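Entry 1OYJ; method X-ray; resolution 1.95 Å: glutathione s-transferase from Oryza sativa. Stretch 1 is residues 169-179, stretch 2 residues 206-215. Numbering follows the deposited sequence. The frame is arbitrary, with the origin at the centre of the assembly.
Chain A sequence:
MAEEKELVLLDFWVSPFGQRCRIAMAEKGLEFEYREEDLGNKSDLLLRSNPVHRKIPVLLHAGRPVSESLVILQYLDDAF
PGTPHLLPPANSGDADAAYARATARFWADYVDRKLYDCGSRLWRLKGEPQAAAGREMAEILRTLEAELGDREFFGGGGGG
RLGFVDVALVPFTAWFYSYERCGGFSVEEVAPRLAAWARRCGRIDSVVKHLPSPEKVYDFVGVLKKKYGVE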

# COMPACT_ATOMS: atom_id res chain seq x y z
N LEU A 169 3.13 -0.63 13.03
CA LEU A 169 3.27 -1.98 13.58
C LEU A 169 2.75 -2.04 15.04
O LEU A 169 2.26 -3.08 15.50
CB LEU A 169 4.77 -2.33 13.64
CG LEU A 169 5.11 -3.74 14.18
CD1 LEU A 169 4.35 -4.83 13.49
CD2 LEU A 169 6.59 -4.00 14.07
N VAL A 170 2.85 -0.91 15.76
CA VAL A 170 2.64 -1.01 17.25
C VAL A 170 1.30 -1.56 17.71
O VAL A 170 1.28 -2.29 18.68
CB VAL A 170 3.01 0.24 17.98
CG1 VAL A 170 2.09 1.33 17.72
CG2 VAL A 170 3.24 -0.01 19.50
N PRO A 171 0.20 -1.28 17.02
CA PRO A 171 -1.06 -1.89 17.47
C PRO A 171 -1.04 -3.41 17.50
O PRO A 171 -1.67 -4.03 18.37
CB PRO A 171 -2.11 -1.33 16.53
CG PRO A 171 -1.46 -0.02 15.99
CD PRO A 171 -0.01 -0.37 15.88
N PHE A 172 -0.25 -4.03 16.65
CA PHE A 172 -0.21 -5.45 16.65
C PHE A 172 0.53 -6.02 17.86
O PHE A 172 0.38 -7.20 18.17
CB PHE A 172 0.37 -5.96 15.31
CG PHE A 172 -0.48 -5.65 14.14
CD1 PHE A 172 -0.23 -4.55 13.31
CD2 PHE A 172 -1.59 -6.42 13.88
CE1 PHE A 172 -1.10 -4.33 12.25
CE2 PHE A 172 -2.39 -6.14 12.86
CZ PHE A 172 -2.16 -5.11 12.05
N THR A 173 1.30 -5.16 18.55
CA THR A 173 1.95 -5.63 19.79
C THR A 173 0.86 -6.09 20.81
O THR A 173 1.10 -6.95 21.64
CB THR A 173 2.84 -4.63 20.43
OG1 THR A 173 2.11 -3.47 20.91
CG2 THR A 173 3.92 -4.19 19.45
N ALA A 174 -0.35 -5.54 20.71
CA ALA A 174 -1.40 -5.98 21.57
C ALA A 174 -1.98 -7.39 21.25
O ALA A 174 -2.70 -7.94 22.08
CB ALA A 174 -2.55 -5.01 21.56
N TRP A 175 -1.64 -7.90 20.08
CA TRP A 175 -2.01 -9.22 19.62
C TRP A 175 -0.88 -10.20 19.80
O TRP A 175 -1.06 -11.39 19.51
CB TRP A 175 -2.42 -9.13 18.13
CG TRP A 175 -3.54 -8.20 17.86
CD1 TRP A 175 -3.54 -6.90 18.01
CD2 TRP A 175 -4.86 -8.53 17.39
NE1 TRP A 175 -4.74 -6.36 17.65
CE2 TRP A 175 -5.57 -7.35 17.27
CE3 TRP A 175 -5.49 -9.69 17.06
CZ2 TRP A 175 -6.88 -7.30 16.81
CZ3 TRP A 175 -6.81 -9.63 16.66
CH2 TRP A 175 -7.46 -8.46 16.52
N PHE A 176 0.30 -9.75 20.25
CA PHE A 176 1.43 -10.69 20.31
C PHE A 176 1.07 -11.90 21.21
O PHE A 176 1.31 -13.05 20.87
CB PHE A 176 2.73 -10.05 20.78
CG PHE A 176 3.47 -9.24 19.70
CD1 PHE A 176 2.96 -9.08 18.43
CD2 PHE A 176 4.66 -8.60 20.03
CE1 PHE A 176 3.61 -8.32 17.50
CE2 PHE A 176 5.34 -7.87 19.01
CZ PHE A 176 4.80 -7.72 17.83
N TYR A 177 0.39 -11.61 22.30
CA TYR A 177 0.03 -12.62 23.28
C TYR A 177 -0.84 -13.64 22.64
O TYR A 177 -0.58 -14.82 22.80
CB TYR A 177 -0.61 -11.99 24.55
CG TYR A 177 -1.15 -13.04 25.53
CD1 TYR A 177 -0.29 -13.85 26.28
CD2 TYR A 177 -2.51 -13.24 25.68
CE1 TYR A 177 -0.80 -14.86 27.20
CE2 TYR A 177 -3.01 -14.19 26.59
CZ TYR A 177 -2.15 -15.01 27.35
OH TYR A 177 -2.64 -15.97 28.24
N SER A 178 -1.84 -13.20 21.88
CA SER A 178 -2.72 -14.07 21.16
C SER A 178 -1.97 -14.90 20.09
O SER A 178 -2.30 -16.07 19.90
CB SER A 178 -3.86 -13.25 20.52
OG SER A 178 -4.66 -12.61 21.49
N TYR A 179 -0.98 -14.30 19.44
CA TYR A 179 -0.19 -15.04 18.47
C TYR A 179 0.56 -16.13 19.19
O TYR A 179 0.68 -17.23 18.64
CB TYR A 179 0.86 -14.18 17.78
CG TYR A 179 0.32 -13.02 16.95
CD1 TYR A 179 -0.95 -12.98 16.52
CD2 TYR A 179 1.13 -12.03 16.58
CE1 TYR A 179 -1.41 -11.89 15.80
CE2 TYR A 179 0.70 -10.99 15.85
CZ TYR A 179 -0.56 -10.92 15.48
OH TYR A 179 -0.95 -9.81 14.71
N SER A 206 0.77 7.94 24.05
CA SER A 206 -0.16 7.72 22.95
C SER A 206 -0.54 6.24 22.86
O SER A 206 -1.71 5.90 22.54
CB SER A 206 0.45 8.20 21.62
OG SER A 206 1.66 7.52 21.30
N VAL A 207 0.41 5.36 23.11
CA VAL A 207 0.21 3.93 22.94
C VAL A 207 -0.58 3.40 24.13
O VAL A 207 -1.44 2.56 23.97
CB VAL A 207 1.62 3.20 22.78
CG1 VAL A 207 1.40 1.76 22.75
CG2 VAL A 207 2.31 3.62 21.48
N VAL A 208 -0.23 3.82 25.34
CA VAL A 208 -0.96 3.46 26.55
C VAL A 208 -2.44 3.86 26.39
O VAL A 208 -3.33 3.10 26.67
CB VAL A 208 -0.37 4.21 27.79
CG1 VAL A 208 -1.19 4.02 29.08
CG2 VAL A 208 1.08 3.82 28.04
N LYS A 209 -2.67 5.05 25.89
CA LYS A 209 -4.01 5.50 25.71
C LYS A 209 -4.85 4.67 24.74
O LYS A 209 -6.00 4.35 24.99
CB LYS A 209 -3.97 6.93 25.22
CG LYS A 209 -5.35 7.46 24.93
CD LYS A 209 -5.32 8.95 25.03
CE LYS A 209 -6.59 9.53 25.66
NZ LYS A 209 -6.52 9.74 27.11
N HIS A 210 -4.28 4.39 23.58
CA HIS A 210 -5.04 3.81 22.53
C HIS A 210 -4.98 2.29 22.31
O HIS A 210 -5.78 1.76 21.57
CB HIS A 210 -4.72 4.64 21.27
CG HIS A 210 -5.29 6.03 21.35
ND1 HIS A 210 -6.65 6.25 21.47
CD2 HIS A 210 -4.73 7.25 21.25
CE1 HIS A 210 -6.87 7.56 21.55
NE2 HIS A 210 -5.72 8.19 21.40
N LEU A 211 -4.04 1.56 22.95
CA LEU A 211 -4.07 0.13 22.77
C LEU A 211 -4.84 -0.61 23.90
O LEU A 211 -4.65 -0.32 25.03
CB LEU A 211 -2.72 -0.41 22.73
CG LEU A 211 -1.82 0.10 21.57
CD1 LEU A 211 -0.64 -0.88 21.36
CD2 LEU A 211 -2.64 0.26 20.32
N PRO A 212 -5.65 -1.61 23.59
CA PRO A 212 -6.23 -2.42 24.66
C PRO A 212 -5.12 -3.34 25.19
O PRO A 212 -4.06 -3.45 24.59
CB PRO A 212 -7.27 -3.23 23.99
CG PRO A 212 -7.12 -2.96 22.55
CD PRO A 212 -5.99 -2.08 22.26
N SER A 213 -5.41 -4.00 26.30
CA SER A 213 -4.47 -4.89 26.89
C SER A 213 -4.38 -6.20 26.08
O SER A 213 -5.33 -6.62 25.44
CB SER A 213 -4.91 -5.20 28.31
OG SER A 213 -6.02 -6.06 28.34
N PRO A 214 -3.28 -6.91 26.19
CA PRO A 214 -3.22 -8.22 25.50
C PRO A 214 -4.33 -9.18 25.91
O PRO A 214 -4.79 -10.00 25.08
CB PRO A 214 -1.87 -8.78 25.92
CG PRO A 214 -1.06 -7.57 26.40
CD PRO A 214 -2.02 -6.57 26.91
N GLU A 215 -4.80 -9.08 27.17
CA GLU A 215 -5.80 -10.01 27.64
C GLU A 215 -7.14 -9.65 27.01
O GLU A 215 -7.92 -10.49 26.62
CB GLU A 215 -5.90 -9.88 29.19
CG GLU A 215 -4.72 -10.44 29.97
CD GLU A 215 -3.56 -9.45 30.12
OE1 GLU A 215 -3.66 -8.25 29.71
OE2 GLU A 215 -2.48 -9.92 30.59
O HOH W 1 -3.28 -10.55 22.74

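Stretches 169-179 and 206-215 meet almost entirely through shape, burying 393 Å² with no direct hydrogen bond between them. One bump is Leu 211, the first residue to leave helical geometry after helix 206-210. Its CA-CB bond points toward the other stretch, and its two methyls rest side by side on the backbone of Val 170 and Pro 171: Leu 211 CD1 lies 3.6 Å from Val 170 O and 3.8 Å from Thr 173 OG1, while Leu 211 CD2 packs 3.9 Å from Pro 171 CA. Val 170 O can sit against a methyl because it already accepts hydrogen bonds from Thr 173 OG1 (2.7 Å) and Thr 173 N (2.9 Å). Beside this knob, Val 170 CG2 meets Val 207 CG1 at 4.1 Å, two compact branched side chains directed toward each other.

Farther along, the two stretches draw closer, with the CA atoms of Ala 174 and Pro 214 only 4.9 Å apart. The small side chain of Ala 174 suits this close approach, its CB resting 3.7 Å from Pro 212 O, and Pro 214 CA makes a CA-H...O contact of 3.5 Å with Ala 174 O. Tyr 177 CB covers Pro 214 CB at 3.7 Å. A water completes the join, donating to Ala 174 O and Pro 214 O and accepting from Ser 178 OG, each at 2.8 Å from its oxygen.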